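Local coordinates for protein beta-xylosidase (Uncultured organism, PDB 4MLG) that acts as a beta-xylosidase of glycosyl hydrolase family 43, probably releasing xylose from the non-reducing ends of xylo-oligosaccharides, at residues H31-S35 and T298-S302; K49-S55 and D66-R72. All coordinates share one frame. Residue numbers count along the deposited sequence, not the author numbering.

Interaction 1. Residues H31-S35 and T298-S302; sequences HDWES and TWLRS. With SO4 (sulfate ion), chain N.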
loop_
_atom_site.group_PDB
_atom_site.type_symbol
_atom_site.label_atom_id
_atom_site.label_comp_id
_atom_site.label_asym_id
_atom_site.label_seq_id
_atom_site.Cartn_x
_atom_site.Cartn_y
_atom_site.Cartn_z
ATOM N N HIS A 31 -15.065 -16.828 7.512
ATOM C CA HIS A 31 -16.484 -17.120 7.324
ATOM C C HIS A 31 -16.870 -17.145 5.847
ATOM O O HIS A 31 -17.125 -16.103 5.246
ATOM C CB HIS A 31 -17.350 -16.106 8.078
ATOM C CG HIS A 31 -18.817 -16.413 8.044
ATOM N ND1 HIS A 31 -19.766 -15.565 8.574
ATOM C CD2 HIS A 31 -19.496 -17.474 7.548
ATOM C CE1 HIS A 31 -20.966 -16.089 8.403
ATOM N NE2 HIS A 31 -20.831 -17.247 7.783
ATOM N N ASP A 32 -16.927 -18.342 5.272
ATOM C CA ASP A 32 -17.346 -18.504 3.885
ATOM C C ASP A 32 -18.850 -18.304 3.721
ATOM O O ASP A 32 -19.647 -18.836 4.494
ATOM C CB ASP A 32 -16.952 -19.887 3.361
ATOM C CG ASP A 32 -15.490 -19.970 2.974
ATOM O OD1 ASP A 32 -14.925 -18.937 2.555
ATOM O OD2 ASP A 32 -14.907 -21.069 3.078
ATOM N N TRP A 33 -19.226 -17.534 2.706
ATOM C CA TRP A 33 -20.626 -17.337 2.366
ATOM C C TRP A 33 -20.758 -17.274 0.853
ATOM O O TRP A 33 -19.794 -16.970 0.152
ATOM C CB TRP A 33 -21.162 -16.054 3.002
ATOM C CG TRP A 33 -20.636 -14.802 2.372
ATOM C CD1 TRP A 33 -19.349 -14.348 2.397
ATOM C CD2 TRP A 33 -21.389 -13.830 1.634
ATOM N NE1 TRP A 33 -19.252 -13.161 1.715
ATOM C CE2 TRP A 33 -20.490 -12.819 1.237
ATOM C CE3 TRP A 33 -22.734 -13.718 1.267
ATOM C CZ2 TRP A 33 -20.893 -11.711 0.491
ATOM C CZ3 TRP A 33 -23.132 -12.616 0.526
ATOM C CH2 TRP A 33 -22.215 -11.627 0.147
ATOM N N GLU A 34 -21.950 -17.568 0.348
ATOM C CA GLU A 34 -22.175 -17.556 -1.091
ATOM C C GLU A 34 -22.362 -16.141 -1.625
ATOM O O GLU A 34 -23.472 -15.609 -1.633
ATOM C CB GLU A 34 -23.377 -18.426 -1.468
ATOM C CG GLU A 34 -23.689 -18.449 -2.964
ATOM C CD GLU A 34 -22.599 -19.114 -3.787
ATOM O OE1 GLU A 34 -22.740 -20.313 -4.104
ATOM O OE2 GLU A 34 -21.604 -18.439 -4.126
ATOM N N SER A 35 -21.265 -15.530 -2.059
ATOM C CA SER A 35 -21.345 -14.280 -2.795
ATOM C C SER A 35 -21.803 -14.621 -4.205
ATOM O O SER A 35 -21.546 -15.719 -4.695
ATOM C CB SER A 35 -19.985 -13.584 -2.832
ATOM O OG SER A 35 -19.008 -14.410 -3.441
ATOM N N THR A 298 -15.660 -25.151 -3.692
ATOM C CA THR A 298 -14.407 -24.653 -3.124
ATOM C C THR A 298 -14.580 -23.470 -2.169
ATOM O O THR A 298 -14.000 -23.449 -1.083
ATOM C CB THR A 298 -13.422 -24.254 -4.242
ATOM O OG1 THR A 298 -13.109 -25.404 -5.039
ATOM C CG2 THR A 298 -12.139 -23.682 -3.657
ATOM N N TRP A 299 -15.386 -22.493 -2.575
ATOM C CA TRP A 299 -15.556 -21.266 -1.799
ATOM C C TRP A 299 -16.489 -21.445 -0.602
ATOM O O TRP A 299 -16.744 -20.497 0.139
ATOM C CB TRP A 299 -16.050 -20.129 -2.697
ATOM C CG TRP A 299 -17.331 -20.438 -3.405
ATOM C CD1 TRP A 299 -18.584 -20.047 -3.036
ATOM C CD2 TRP A 299 -17.485 -21.209 -4.602
ATOM N NE1 TRP A 299 -19.511 -20.524 -3.932
ATOM C CE2 TRP A 299 -18.862 -21.242 -4.901
ATOM C CE3 TRP A 299 -16.594 -21.874 -5.450
ATOM C CZ2 TRP A 299 -19.367 -21.913 -6.013
ATOM C CZ3 TRP A 299 -17.098 -22.541 -6.552
ATOM C CH2 TRP A 299 -18.472 -22.555 -6.823
ATOM N N LEU A 300 -16.994 -22.661 -0.419
ATOM C CA LEU A 300 -17.840 -22.979 0.726
ATOM C C LEU A 300 -17.227 -24.127 1.520
ATOM O O LEU A 300 -17.361 -25.292 1.149
ATOM C CB LEU A 300 -19.251 -23.348 0.271
ATOM C CG LEU A 300 -20.036 -22.281 -0.494
ATOM C CD1 LEU A 300 -21.418 -22.798 -0.856
ATOM C CD2 LEU A 300 -20.136 -21.006 0.324
ATOM N N ARG A 301 -16.556 -23.789 2.616
ATOM C CA ARG A 301 -15.780 -24.766 3.367
ATOM C C ARG A 301 -16.312 -24.963 4.783
ATOM O O ARG A 301 -16.766 -24.018 5.423
ATOM C CB ARG A 301 -14.313 -24.333 3.406
ATOM C CG ARG A 301 -13.683 -24.197 2.028
ATOM C CD ARG A 301 -12.454 -23.300 2.042
ATOM N NE ARG A 301 -12.798 -21.892 2.225
ATOM C CZ ARG A 301 -11.915 -20.899 2.217
ATOM N NH1 ARG A 301 -10.627 -21.153 2.031
ATOM N NH2 ARG A 301 -12.319 -19.649 2.393
ATOM N N SER A 302 -16.254 -26.202 5.262
ATOM C CA SER A 302 -16.706 -26.528 6.608
ATOM C C SER A 302 -15.530 -27.023 7.438
ATOM O O SER A 302 -14.832 -27.953 7.038
ATOM C CB SER A 302 -17.798 -27.596 6.559
ATOM O OG SER A 302 -18.856 -27.204 5.702
HETATM S S SO4 N . -7.251 -18.361 1.897
HETATM O O1 SO4 N . -8.607 -18.399 2.436
HETATM O O2 SO4 N . -6.422 -19.345 2.586
HETATM O O3 SO4 N . -7.287 -18.665 0.469
HETATM O O4 SO4 N . -6.688 -17.031 2.107
HETATM O O HOH W 1 -15.952 -17.662 0.569
#
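A buried two-pronged salt bridge joins 31-35 to 298-302, where the first and last propeller blades meet. Arg301 NH2 donates to Asp32 OD1 at 2.7 Å. Arg301 NE meets Asp32 OD2 at 2.4 Å, a very short distance. The backbone adds a weak hydrogen bond from Arg301 N to Asp32 OD2 (3.2 Å). A water lies beside the bridge. It donates to Asp32 OD1 (2.6 Å) and Trp299 O (3.0 Å), linking two acceptors. Family 43 enzymes have a five-bladed beta-propeller; here the end of strand 24-32 in the first blade meets the loop before strand 302-308 in the last. The side chain of Arg301 is about 10 Å from the bound calcium ion. Arg301 NH1 binds O1 of a sulfate weakly (3.4 Å), an ion probably from the crystallisation liquor. Nearer the surface, Trp299 NE1 makes weak hydrogen bonds to Glu34 OE2 (3.0 Å) and OE1 (3.2 Å). Between these polar groups, Leu300 CD2 packs on the backbone, 3.8 Å from Trp33 C and 3.9 Å from Glu34 N.

Interaction 2. Residues K49-S55 and D66-R72; sequences KDYHVFS and DHGVVLR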
loop_
_atom_site.group_PDB
_atom_site.type_symbol
_atom_site.label_atom_id
_atom_site.label_comp_id
_atom_site.label_asym_id
_atom_site.label_seq_id
_atom_site.Cartn_x
_atom_site.Cartn_y
_atom_site.Cartn_z
ATOM N N LYS A 49 -16.394 -11.544 4.688
ATOM C CA LYS A 49 -16.575 -10.175 5.158
ATOM C C LYS A 49 -16.669 -10.031 6.678
ATOM O O LYS A 49 -16.855 -8.925 7.182
ATOM C CB LYS A 49 -17.804 -9.546 4.496
ATOM C CG LYS A 49 -19.073 -10.368 4.636
ATOM C CD LYS A 49 -20.234 -9.717 3.904
ATOM C CE LYS A 49 -21.489 -10.572 3.986
ATOM N NZ LYS A 49 -22.647 -9.929 3.303
ATOM N N ASP A 50 -16.535 -11.136 7.406
ATOM C CA ASP A 50 -16.614 -11.078 8.864
ATOM C C ASP A 50 -15.901 -12.232 9.573
ATOM O O ASP A 50 -15.424 -13.172 8.935
ATOM C CB ASP A 50 -18.074 -10.995 9.321
ATOM C CG ASP A 50 -18.874 -12.222 8.939
ATOM O OD1 ASP A 50 -18.464 -12.928 7.994
ATOM O OD2 ASP A 50 -19.913 -12.478 9.582
ATOM N N TYR A 51 -15.835 -12.143 10.900
ATOM C CA TYR A 51 -15.203 -13.168 11.724
ATOM C C TYR A 51 -16.127 -13.633 12.845
ATOM O O TYR A 51 -16.719 -12.816 13.550
ATOM C CB TYR A 51 -13.909 -12.638 12.348
ATOM C CG TYR A 51 -12.754 -12.490 11.388
ATOM C CD1 TYR A 51 -12.564 -13.392 10.350
ATOM C CD2 TYR A 51 -11.849 -11.445 11.521
ATOM C CE1 TYR A 51 -11.506 -13.257 9.471
ATOM C CE2 TYR A 51 -10.790 -11.301 10.648
ATOM C CZ TYR A 51 -10.623 -12.208 9.625
ATOM O OH TYR A 51 -9.567 -12.062 8.756
ATOM N N HIS A 52 -16.240 -14.947 13.004
ATOM C CA HIS A 52 -16.906 -15.525 14.164
ATOM C C HIS A 52 -15.848 -16.111 15.095
ATOM O O HIS A 52 -14.694 -16.286 14.701
ATOM C CB HIS A 52 -17.894 -16.615 13.740
ATOM C CG HIS A 52 -19.157 -16.088 13.133
ATOM N ND1 HIS A 52 -20.383 -16.197 13.754
ATOM C CD2 HIS A 52 -19.387 -15.459 11.956
ATOM C CE1 HIS A 52 -21.313 -15.654 12.988
ATOM N NE2 HIS A 52 -20.734 -15.198 11.892
ATOM N N VAL A 53 -16.237 -16.409 16.330
ATOM C CA VAL A 53 -15.329 -17.034 17.287
ATOM C C VAL A 53 -15.991 -18.221 17.979
ATOM O O VAL A 53 -17.027 -18.074 18.628
ATOM C CB VAL A 53 -14.831 -16.033 18.352
ATOM C CG1 VAL A 53 -14.083 -16.758 19.460
ATOM C CG2 VAL A 53 -13.944 -14.976 17.717
ATOM N N PHE A 54 -15.390 -19.398 17.835
ATOM C CA PHE A 54 -15.926 -20.607 18.449
ATOM C C PHE A 54 -15.034 -21.093 19.587
ATOM O O PHE A 54 -13.814 -20.931 19.545
ATOM C CB PHE A 54 -16.096 -21.710 17.402
ATOM C CG PHE A 54 -16.996 -21.329 16.260
ATOM C CD1 PHE A 54 -18.372 -21.444 16.375
ATOM C CD2 PHE A 54 -16.465 -20.859 15.070
ATOM C CE1 PHE A 54 -19.201 -21.095 15.326
ATOM C CE2 PHE A 54 -17.289 -20.509 14.019
ATOM C CZ PHE A 54 -18.659 -20.627 14.146
ATOM N N SER A 55 -15.648 -21.687 20.606
ATOM C CA SER A 55 -14.903 -22.205 21.749
ATOM C C SER A 55 -15.428 -23.569 22.187
ATOM O O SER A 55 -16.621 -23.849 22.077
ATOM C CB SER A 55 -14.955 -21.221 22.918
ATOM O OG SER A 55 -16.290 -20.992 23.333
ATOM N N ASP A 66 -20.867 -20.837 19.675
ATOM C CA ASP A 66 -20.676 -19.721 18.755
ATOM C C ASP A 66 -20.797 -18.410 19.523
ATOM O O ASP A 66 -21.847 -18.111 20.092
ATOM C CB ASP A 66 -21.714 -19.771 17.629
ATOM C CG ASP A 66 -21.377 -18.837 16.471
ATOM O OD1 ASP A 66 -20.641 -17.849 16.680
ATOM O OD2 ASP A 66 -21.853 -19.094 15.346
ATOM N N HIS A 67 -19.722 -17.629 19.538
ATOM C CA HIS A 67 -19.728 -16.348 20.234
ATOM C C HIS A 67 -20.247 -15.227 19.338
ATOM O O HIS A 67 -20.356 -14.079 19.767
ATOM C CB HIS A 67 -18.330 -16.011 20.760
ATOM C CG HIS A 67 -17.840 -16.953 21.815
ATOM N ND1 HIS A 67 -18.166 -16.814 23.147
ATOM C CD2 HIS A 67 -17.046 -18.046 21.735
ATOM C CE1 HIS A 67 -17.596 -17.781 23.842
ATOM N NE2 HIS A 67 -16.910 -18.544 23.008
ATOM N N GLY A 68 -20.564 -15.569 18.093
ATOM C CA GLY A 68 -21.106 -14.606 17.151
ATOM C C GLY A 68 -20.037 -13.814 16.424
ATOM O O GLY A 68 -18.848 -14.111 16.531
ATOM N N VAL A 69 -20.467 -12.800 15.679
ATOM C CA VAL A 69 -19.552 -11.941 14.936
ATOM C C VAL A 69 -18.753 -11.040 15.876
ATOM O O VAL A 69 -19.315 -10.403 16.766
ATOM C CB VAL A 69 -20.311 -11.072 13.913
ATOM C CG1 VAL A 69 -19.358 -10.125 13.196
ATOM C CG2 VAL A 69 -21.049 -11.951 12.916
ATOM N N VAL A 70 -17.439 -10.997 15.675
ATOM C CA VAL A 70 -16.560 -10.177 16.501
ATOM C C VAL A 70 -15.879 -9.092 15.675
ATOM O O VAL A 70 -15.246 -8.189 16.224
ATOM C CB VAL A 70 -15.476 -11.026 17.180
ATOM C CG1 VAL A 70 -16.099 -11.970 18.196
ATOM C CG2 VAL A 70 -14.682 -11.796 16.135
ATOM N N LEU A 71 -16.009 -9.191 14.355
ATOM C CA LEU A 71 -15.400 -8.229 13.445
ATOM C C LEU A 71 -16.012 -8.349 12.054
ATOM O O LEU A 71 -16.237 -9.454 11.565
ATOM C CB LEU A 71 -13.887 -8.457 13.363
ATOM C CG LEU A 71 -13.061 -7.418 12.601
ATOM C CD1 LEU A 71 -13.041 -6.096 13.350
ATOM C CD2 LEU A 71 -11.644 -7.919 12.358
ATOM N N ARG A 72 -16.285 -7.208 11.427
ATOM C CA ARG A 72 -16.756 -7.186 10.045
ATOM C C ARG A 72 -16.096 -6.041 9.279
ATOM O O ARG A 72 -15.613 -5.082 9.879
ATOM C CB ARG A 72 -18.282 -7.073 9.980
ATOM C CG ARG A 72 -18.839 -5.747 10.471
ATOM C CD ARG A 72 -20.362 -5.733 10.428
ATOM N NE ARG A 72 -20.948 -6.728 11.323
ATOM C CZ ARG A 72 -21.296 -6.489 12.584
ATOM N NH1 ARG A 72 -21.118 -5.284 13.107
ATOM N NH2 ARG A 72 -21.821 -7.456 13.325
#
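Residues 49-55 and 66-72 form an antiparallel beta hairpin in the first propeller blade. The short strand axes approach to 4.6 Å, with 157° between their directions. The ladder is irregular. Tyr51 N donates to Leu71 O (2.8 Å), but Tyr51 O accepts from Val70 N (2.9 Å). Tyr51 therefore faces two residues, as in a classic beta bulge. Further along, Val53 O accepts from His67 N (2.9 Å), while Val53 N reaches Gly68 O only weakly (3.5 Å). These two extra residues shift the register from Asp50-Arg72 to Phe54-Asp66. Gly68 has a positive phi of 85°, where a side chain would jam against the preceding carbonyl.

Side chains satisfy further groups. Asp66 OD1 accepts from Gly68 N (2.7 Å), forming an Asx turn, and weakly from His52 ND1 (3.4 Å). Ser55 OG and His67 NE2 share a 2.5 Å hydrogen bond in which either could donate. The Tyr51 hydroxyl is hydrogen-bonded to Trp84 O, and Asp50 OD1 takes a weak hydrogen bond from His31 ND1. CA-H...O contacts supplement the ladder, such as Val69 CA to Tyr51 O (3.3 Å). Apolar groups also meet: Val53 CG2 and Val70 CG2 are 3.6 Å apart, as are Tyr51 CD2 and Leu71 CD2.

Strand 50-56 also pairs with strand 24-32, through backbone bonding of Phe54 with Ile27. Tyr51 and Leu71 pack on Phe99 of strand 94-102, and Tyr51 also touches Leu83 and Ser86 of strand 81-91, so the hairpin lies against the next blade.

How the interactions relate
From the N terminus, the chain runs up strand 24-32 into 31-35, the first half of interaction 1. It enters 49-55 and returns through 66-72, so interaction 2 closes a short hairpin after ten residues. The remaining blades follow before 298-302 returns to 31-35. Interaction 1 closes a loop of 262 residues, and interaction 2 is nested within it. One contact bridges the first and last blades; the other pairs two strands of the first blade, which face the second. Their centres are about 15 Å apart, yet they touch. His31 ND1 lies 3.3 Å from Asp50 OD2, a probable hydrogen bond, and Trp33 CH2 lies 3.6 Å from Lys49 NZ. Strands 24-32 and 50-56 are neighbours in one sheet.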